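Local coordinates for protein 2,3-dihydroxy-2,3-dihydrophenylpropionate dehydrogenase (Pseudomonas sp. MC1, PDB 5XTF) that oxidises naphthalene cis-dihydrodiol to 1,2-dihydroxynaphthalene with NAD+, as a tetrameric short-chain dehydrogenase of aromatic hydrocarbon breakdown, at residues 235-249 with 265-277. Numbering follows the deposited sequence.
Sequences TPLGFAAKPEDVVAP and TVISIDGGMALGR
P236 and L237 close down on the glycine turn at G271 and G272, and this is the tight end of the contact. The L237 backbone N donates to G271 O at 3.0 Å. The same oxygen lies 3.2 Å from P236 CD, so proline ring and amide crowd one carbonyl, while P236 CG reaches the backbone oxygens of G272 and G276. G271 and G272, both at positive phi, bring bare backbone up against T235 and P236. D270 holds the type I' turn from within: its OD1 takes the G272 N in an Asx turn, and OD2 takes the A274 N, both from above the carboxylate plane. T235 OG1, set between its own N and carbonyl carbon (chi1 65°), bonds F239 O at 2.9 Å, which leaves CG2 to meet M273 CE at 3.6 Å. A valine in place of T235 would probably leave F239 O without that donor and let the 235-239 bend slacken. The loose side is the 238-244 arc, where exposed G238, A240, K242 and E244 bow away from 265-277 and make no contact with it. Farther along, I269 CD1 lies 3.5 Å from V246 CA, and P249 CB packs on I267 CG2 at 3.6 Å. In this Rossmann-type SDR fold, strand 266-269 forms one edge of the chain's parallel sheet, beside 195-201, whose V199 touches both P249 and I269; V246 leans on I35 of helix 34-46, an NAD+-binding residue, and I262 of the second subunit packs on I269.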
ATOM      1  N   THR B 235     -14.623 -12.653 -11.195  1.00 50.50           N
ATOM      2  CA  THR B 235     -13.437 -12.370 -10.394  1.00 43.87           C
ATOM      3  C   THR B 235     -12.321 -13.259 -10.931  1.00 38.17           C
ATOM      4  O   THR B 235     -12.605 -14.170 -11.719  1.00 38.21           O
ATOM      5  CB  THR B 235     -13.695 -12.644  -8.903  1.00 43.37           C
ATOM      6  OG1 THR B 235     -13.934 -14.049  -8.693  1.00 42.38           O
ATOM      7  CG2 THR B 235     -14.896 -11.854  -8.404  1.00 41.83           C
ATOM      8  N   PRO B 236     -11.054 -13.039 -10.563  1.00 33.18           N
ATOM      9  CA  PRO B 236     -10.023 -14.030 -10.932  1.00 33.55           C
ATOM     10  C   PRO B 236     -10.342 -15.452 -10.471  1.00 32.70           C
ATOM     11  O   PRO B 236     -10.006 -16.407 -11.181  1.00 30.14           O
ATOM     12  CB  PRO B 236      -8.755 -13.484 -10.263  1.00 31.45           C
ATOM     13  CG  PRO B 236      -8.989 -12.003 -10.184  1.00 32.53           C
ATOM     14  CD  PRO B 236     -10.467 -11.839  -9.936  1.00 32.80           C
ATOM     15  N   LEU B 237     -10.988 -15.634  -9.316  1.00 31.36           N
ATOM     16  CA  LEU B 237     -11.338 -16.986  -8.880  1.00 32.27           C
ATOM     17  C   LEU B 237     -12.546 -17.549  -9.615  1.00 33.73           C
ATOM     18  O   LEU B 237     -12.939 -18.688  -9.353  1.00 35.18           O
ATOM     19  CB  LEU B 237     -11.585 -17.031  -7.368  1.00 27.83           C
ATOM     20  CG  LEU B 237     -10.322 -16.929  -6.503  1.00 27.01           C
ATOM     21  CD1 LEU B 237     -10.661 -17.173  -5.048  1.00 25.46           C
ATOM     22  CD2 LEU B 237      -9.213 -17.881  -6.962  1.00 24.33           C
ATOM     23  N   GLY B 238     -13.144 -16.781 -10.514  1.00 33.94           N
ATOM     24  CA  GLY B 238     -14.081 -17.323 -11.462  1.00 36.68           C
ATOM     25  C   GLY B 238     -15.516 -17.391 -11.008  1.00 45.34           C
ATOM     26  O   GLY B 238     -16.338 -17.987 -11.712  1.00 49.91           O
ATOM     27  N   PHE B 239     -15.854 -16.805  -9.865  1.00 42.70           N
ATOM     28  CA  PHE B 239     -17.229 -16.875  -9.409  1.00 41.27           C
ATOM     29  C   PHE B 239     -17.495 -15.704  -8.485  1.00 47.34           C
ATOM     30  O   PHE B 239     -16.568 -15.069  -7.973  1.00 50.87           O
ATOM     31  CB  PHE B 239     -17.530 -18.205  -8.712  1.00 39.69           C
ATOM     32  CG  PHE B 239     -16.945 -18.330  -7.338  1.00 41.02           C
ATOM     33  CD1 PHE B 239     -17.729 -18.108  -6.211  1.00 41.87           C
ATOM     34  CD2 PHE B 239     -15.622 -18.712  -7.162  1.00 40.05           C
ATOM     35  CE1 PHE B 239     -17.194 -18.238  -4.934  1.00 42.15           C
ATOM     36  CE2 PHE B 239     -15.078 -18.846  -5.887  1.00 38.08           C
ATOM     37  CZ  PHE B 239     -15.860 -18.612  -4.773  1.00 37.45           C
ATOM     38  N   ALA B 240     -18.779 -15.399  -8.319  1.00 47.25           N
ATOM     39  CA  ALA B 240     -19.232 -14.419  -7.347  1.00 46.41           C
ATOM     40  C   ALA B 240     -19.645 -15.154  -6.083  1.00 46.62           C
ATOM     41  O   ALA B 240     -20.308 -16.195  -6.141  1.00 42.72           O
ATOM     42  CB  ALA B 240     -20.396 -13.593  -7.892  1.00 47.30           C
ATOM     43  N   ALA B 241     -19.217 -14.632  -4.942  1.00 48.74           N
ATOM     44  CA  ALA B 241     -19.477 -15.280  -3.669  1.00 44.72           C
ATOM     45  C   ALA B 241     -20.802 -14.809  -3.093  1.00 44.43           C
ATOM     46  O   ALA B 241     -21.180 -13.639  -3.224  1.00 44.08           O
ATOM     47  CB  ALA B 241     -18.347 -15.000  -2.678  1.00 42.03           C
ATOM     48  N   LYS B 242     -21.513 -15.746  -2.480  1.00 42.37           N
ATOM     49  CA  LYS B 242     -22.660 -15.418  -1.662  1.00 42.48           C
ATOM     50  C   LYS B 242     -22.182 -14.758  -0.372  1.00 40.29           C
ATOM     51  O   LYS B 242     -21.102 -15.081   0.132  1.00 40.68           O
ATOM     52  CB  LYS B 242     -23.450 -16.686  -1.325  1.00 45.86           C
ATOM     53  CG  LYS B 242     -23.951 -17.501  -2.524  1.00 47.60           C
ATOM     54  CD  LYS B 242     -25.333 -17.030  -3.010  1.00 53.81           C
ATOM     55  CE  LYS B 242     -26.145 -18.140  -3.675  1.00 51.95           C
ATOM     56  NZ  LYS B 242     -26.525 -17.841  -5.082  1.00 53.63           N
ATOM     57  N   PRO B 243     -22.967 -13.840   0.191  1.00 36.88           N
ATOM     58  CA  PRO B 243     -22.584 -13.242   1.483  1.00 34.23           C
ATOM     59  C   PRO B 243     -22.209 -14.271   2.541  1.00 37.97           C
ATOM     60  O   PRO B 243     -21.340 -14.000   3.384  1.00 34.30           O
ATOM     61  CB  PRO B 243     -23.833 -12.448   1.878  1.00 33.77           C
ATOM     62  CG  PRO B 243     -24.505 -12.123   0.561  1.00 37.79           C
ATOM     63  CD  PRO B 243     -24.238 -13.297  -0.333  1.00 39.33           C
ATOM     64  N   GLU B 244     -22.830 -15.458   2.510  1.00 38.38           N
ATOM     65  CA  GLU B 244     -22.504 -16.521   3.456  1.00 40.67           C
ATOM     66  C   GLU B 244     -21.047 -16.948   3.364  1.00 35.86           C
ATOM     67  O   GLU B 244     -20.526 -17.542   4.312  1.00 36.75           O
ATOM     68  CB  GLU B 244     -23.406 -17.744   3.219  1.00 41.38           C
ATOM     69  CG  GLU B 244     -22.823 -18.774   2.227  1.00 49.82           C
ATOM     70  CD  GLU B 244     -23.808 -19.871   1.815  1.00 60.61           C
ATOM     71  OE1 GLU B 244     -24.993 -19.554   1.567  1.00 59.55           O
ATOM     72  OE2 GLU B 244     -23.393 -21.055   1.730  1.00 63.33           O
ATOM     73  N   ASP B 245     -20.385 -16.666   2.248  1.00 37.28           N
ATOM     74  CA  ASP B 245     -19.028 -17.140   2.031  1.00 38.02           C
ATOM     75  C   ASP B 245     -17.965 -16.230   2.622  1.00 36.19           C
ATOM     76  O   ASP B 245     -16.811 -16.660   2.750  1.00 35.15           O
ATOM     77  CB  ASP B 245     -18.740 -17.301   0.531  1.00 37.93           C
ATOM     78  CG  ASP B 245     -19.605 -18.365  -0.135  1.00 44.36           C
ATOM     79  OD1 ASP B 245     -19.872 -19.433   0.474  1.00 45.11           O
ATOM     80  OD2 ASP B 245     -20.019 -18.123  -1.291  1.00 47.48           O
ATOM     81  N   VAL B 246     -18.305 -14.999   2.993  1.00 33.70           N
ATOM     82  CA  VAL B 246     -17.281 -14.011   3.296  1.00 29.73           C
ATOM     83  C   VAL B 246     -17.224 -13.673   4.789  1.00 31.29           C
ATOM     84  O   VAL B 246     -16.560 -12.707   5.174  1.00 27.25           O
ATOM     85  CB  VAL B 246     -17.455 -12.752   2.429  1.00 30.84           C
ATOM     86  CG1 VAL B 246     -17.571 -13.148   0.957  1.00 28.17           C
ATOM     87  CG2 VAL B 246     -18.669 -11.940   2.861  1.00 29.32           C
ATOM     88  N   VAL B 247     -17.852 -14.479   5.651  1.00 28.40           N
ATOM     89  CA  VAL B 247     -17.967 -14.110   7.061  1.00 23.80           C
ATOM     90  C   VAL B 247     -16.803 -14.576   7.931  1.00 26.41           C
ATOM     91  O   VAL B 247     -16.596 -14.011   9.015  1.00 23.70           O
ATOM     92  CB  VAL B 247     -19.274 -14.653   7.668  1.00 31.13           C
ATOM     93  CG1 VAL B 247     -20.480 -14.055   6.950  1.00 33.31           C
ATOM     94  CG2 VAL B 247     -19.294 -16.178   7.609  1.00 28.29           C
ATOM     95  N   ALA B 248     -16.056 -15.602   7.516  1.00 23.02           N
ATOM     96  CA  ALA B 248     -14.988 -16.115   8.368  1.00 22.61           C
ATOM     97  C   ALA B 248     -14.008 -15.043   8.845  1.00 25.37           C
ATOM     98  O   ALA B 248     -13.658 -15.068  10.036  1.00 23.76           O
ATOM     99  CB  ALA B 248     -14.242 -17.260   7.660  1.00 23.33           C
ATOM    100  N   PRO B 249     -13.539 -14.086   8.017  1.00 22.63           N
ATOM    101  CA  PRO B 249     -12.606 -13.074   8.549  1.00 21.43           C
ATOM    102  C   PRO B 249     -13.179 -12.273   9.706  1.00 23.15           C
ATOM    103  O   PRO B 249     -12.434 -11.921  10.635  1.00 22.77           O
ATOM    104  CB  PRO B 249     -12.320 -12.168   7.334  1.00 23.01           C
ATOM    105  CG  PRO B 249     -12.626 -13.021   6.137  1.00 23.44           C
ATOM    106  CD  PRO B 249     -13.759 -13.918   6.568  1.00 19.82           C
ATOM    107  N   THR B 265      -5.347  -4.314  11.118  1.00 26.55           N
ATOM    108  CA  THR B 265      -5.285  -5.223   9.982  1.00 27.33           C
ATOM    109  C   THR B 265      -6.543  -5.084   9.143  1.00 24.68           C
ATOM    110  O   THR B 265      -7.614  -4.756   9.656  1.00 25.38           O
ATOM    111  CB  THR B 265      -5.129  -6.675  10.472  1.00 28.87           C
ATOM    112  OG1 THR B 265      -3.801  -6.877  10.955  1.00 33.07           O
ATOM    113  CG2 THR B 265      -5.430  -7.729   9.398  1.00 29.30           C
ATOM    114  N   VAL B 266      -6.402  -5.337   7.848  1.00 26.13           N
ATOM    115  CA  VAL B 266      -7.512  -5.370   6.906  1.00 20.11           C
ATOM    116  C   VAL B 266      -7.406  -6.671   6.110  1.00 24.36           C
ATOM    117  O   VAL B 266      -6.388  -6.920   5.456  1.00 25.73           O
ATOM    118  CB  VAL B 266      -7.498  -4.144   5.981  1.00 23.16           C
ATOM    119  CG1 VAL B 266      -8.484  -4.313   4.831  1.00 23.90           C
ATOM    120  CG2 VAL B 266      -7.835  -2.905   6.778  1.00 21.40           C
ATOM    121  N   ILE B 267      -8.437  -7.506   6.182  1.00 21.69           N
ATOM    122  CA  ILE B 267      -8.462  -8.798   5.512  1.00 19.11           C
ATOM    123  C   ILE B 267      -9.310  -8.666   4.250  1.00 22.50           C
ATOM    124  O   ILE B 267     -10.535  -8.518   4.327  1.00 22.47           O
ATOM    125  CB  ILE B 267      -9.004  -9.900   6.441  1.00 18.02           C
ATOM    126  CG1 ILE B 267      -8.059 -10.084   7.637  1.00 18.19           C
ATOM    127  CG2 ILE B 267      -9.231 -11.200   5.670  1.00 15.48           C
ATOM    128  CD1 ILE B 267      -8.507 -11.101   8.642  1.00 17.39           C
ATOM    129  N   SER B 268      -8.666  -8.716   3.086  1.00 22.20           N
ATOM    130  CA  SER B 268      -9.379  -8.745   1.812  1.00 24.78           C
ATOM    131  C   SER B 268      -9.977 -10.114   1.561  1.00 26.21           C
ATOM    132  O   SER B 268      -9.321 -11.142   1.757  1.00 28.58           O
ATOM    133  CB  SER B 268      -8.446  -8.402   0.649  1.00 25.34           C
ATOM    134  OG  SER B 268      -8.027  -7.063   0.747  1.00 33.36           O
ATOM    135  N   ILE B 269     -11.217 -10.124   1.091  1.00 25.40           N
ATOM    136  CA  ILE B 269     -11.879 -11.357   0.694  1.00 24.41           C
ATOM    137  C   ILE B 269     -12.729 -11.024  -0.527  1.00 28.00           C
ATOM    138  O   ILE B 269     -13.898 -10.642  -0.412  1.00 29.99           O
ATOM    139  CB  ILE B 269     -12.686 -11.966   1.866  1.00 23.08           C
ATOM    140  CG1 ILE B 269     -13.455 -13.203   1.411  1.00 23.85           C
ATOM    141  CG2 ILE B 269     -13.612 -10.939   2.519  1.00 20.60           C
ATOM    142  CD1 ILE B 269     -13.837 -14.139   2.544  1.00 24.70           C
ATOM    143  N   ASP B 270     -12.130 -11.158  -1.719  1.00 29.06           N
ATOM    144  CA  ASP B 270     -12.683 -10.553  -2.923  1.00 27.77           C
ATOM    145  C   ASP B 270     -12.475 -11.401  -4.171  1.00 28.77           C
ATOM    146  O   ASP B 270     -12.622 -10.884  -5.286  1.00 27.22           O
ATOM    147  CB  ASP B 270     -12.045  -9.187  -3.151  1.00 30.74           C
ATOM    148  CG  ASP B 270     -10.514  -9.248  -3.208  1.00 34.89           C
ATOM    149  OD1 ASP B 270      -9.926 -10.364  -3.204  1.00 33.63           O
ATOM    150  OD2 ASP B 270      -9.889  -8.164  -3.274  1.00 38.83           O
ATOM    151  N   GLY B 271     -12.103 -12.670  -4.021  1.00 27.49           N
ATOM    152  CA  GLY B 271     -11.890 -13.513  -5.177  1.00 26.31           C
ATOM    153  C   GLY B 271     -10.758 -13.066  -6.066  1.00 28.98           C
ATOM    154  O   GLY B 271     -10.719 -13.449  -7.239  1.00 29.03           O
ATOM    155  N   GLY B 272      -9.829 -12.267  -5.536  1.00 25.08           N
ATOM    156  CA  GLY B 272      -8.705 -11.769  -6.295  1.00 25.98           C
ATOM    157  C   GLY B 272      -8.957 -10.465  -7.002  1.00 29.56           C
ATOM    158  O   GLY B 272      -8.080 -10.003  -7.737  1.00 27.03           O
ATOM    159  N   MET B 273     -10.122  -9.852  -6.785  1.00 28.83           N
ATOM    160  CA  MET B 273     -10.520  -8.681  -7.562  1.00 31.82           C
ATOM    161  C   MET B 273      -9.522  -7.545  -7.430  1.00 32.85           C
ATOM    162  O   MET B 273      -9.282  -6.815  -8.394  1.00 35.81           O
ATOM    163  CB  MET B 273     -11.894  -8.203  -7.120  1.00 31.46           C
ATOM    164  CG  MET B 273     -12.588  -7.296  -8.119  1.00 43.36           C
ATOM    165  SD  MET B 273     -14.298  -7.074  -7.593  1.00 62.81           S
ATOM    166  CE  MET B 273     -14.518  -8.681  -6.832  1.00 41.36           C
ATOM    167  N   ALA B 274      -8.957  -7.352  -6.237  1.00 29.70           N
ATOM    168  CA  ALA B 274      -7.963  -6.303  -6.073  1.00 35.85           C
ATOM    169  C   ALA B 274      -6.765  -6.531  -6.991  1.00 39.72           C
ATOM    170  O   ALA B 274      -6.154  -5.569  -7.467  1.00 41.37           O
ATOM    171  CB  ALA B 274      -7.530  -6.220  -4.608  1.00 33.41           C
ATOM    172  N   LEU B 275      -6.437  -7.792  -7.282  1.00 36.37           N
ATOM    173  CA  LEU B 275      -5.326  -8.081  -8.187  1.00 37.89           C
ATOM    174  C   LEU B 275      -5.575  -7.546  -9.592  1.00 41.10           C
ATOM    175  O   LEU B 275      -4.620  -7.214 -10.306  1.00 37.80           O
ATOM    176  CB  LEU B 275      -5.079  -9.591  -8.262  1.00 36.09           C
ATOM    177  CG  LEU B 275      -4.160 -10.317  -7.277  1.00 29.53           C
ATOM    178  CD1 LEU B 275      -4.088  -9.607  -5.958  1.00 38.88           C
ATOM    179  CD2 LEU B 275      -4.703 -11.712  -7.115  1.00 25.06           C
ATOM    180  N   GLY B 276      -6.828  -7.480 -10.020  1.00 43.05           N
ATOM    181  CA  GLY B 276      -7.158  -7.190 -11.401  1.00 47.73           C
ATOM    182  C   GLY B 276      -7.803  -8.379 -12.095  1.00 55.99           C
ATOM    183  O   GLY B 276      -7.861  -9.493 -11.576  1.00 54.44           O
ATOM    184  N   ARG B 277      -8.272  -8.104 -13.314  1.00 60.72           N
ATOM    185  CA  ARG B 277      -9.179  -8.987 -14.064  1.00 60.77           C
ATOM    186  C   ARG B 277      -8.451 -10.099 -14.774  1.00 61.58           C
ATOM    187  O   ARG B 277      -7.416  -9.862 -15.379  1.00 58.87           O
ATOM    188  CB  ARG B 277     -10.035  -8.179 -15.064  1.00 62.40           C
ATOM    189  CG  ARG B 277     -11.034  -7.248 -14.329  1.00 64.17           C
ATOM    190  CD  ARG B 277     -10.396  -6.082 -13.496  1.00 71.96           C
ATOM    191  NE  ARG B 277      -9.916  -4.900 -14.326  1.00 82.77           N
ATOM    192  CZ  ARG B 277      -8.974  -4.002 -13.944  1.00 78.41           C
ATOM    193  NH1 ARG B 277      -8.194  -4.276 -12.901  1.00 75.17           N
ATOM    194  NH2 ARG B 277      -8.581  -2.996 -14.744  1.00 72.15           N
TER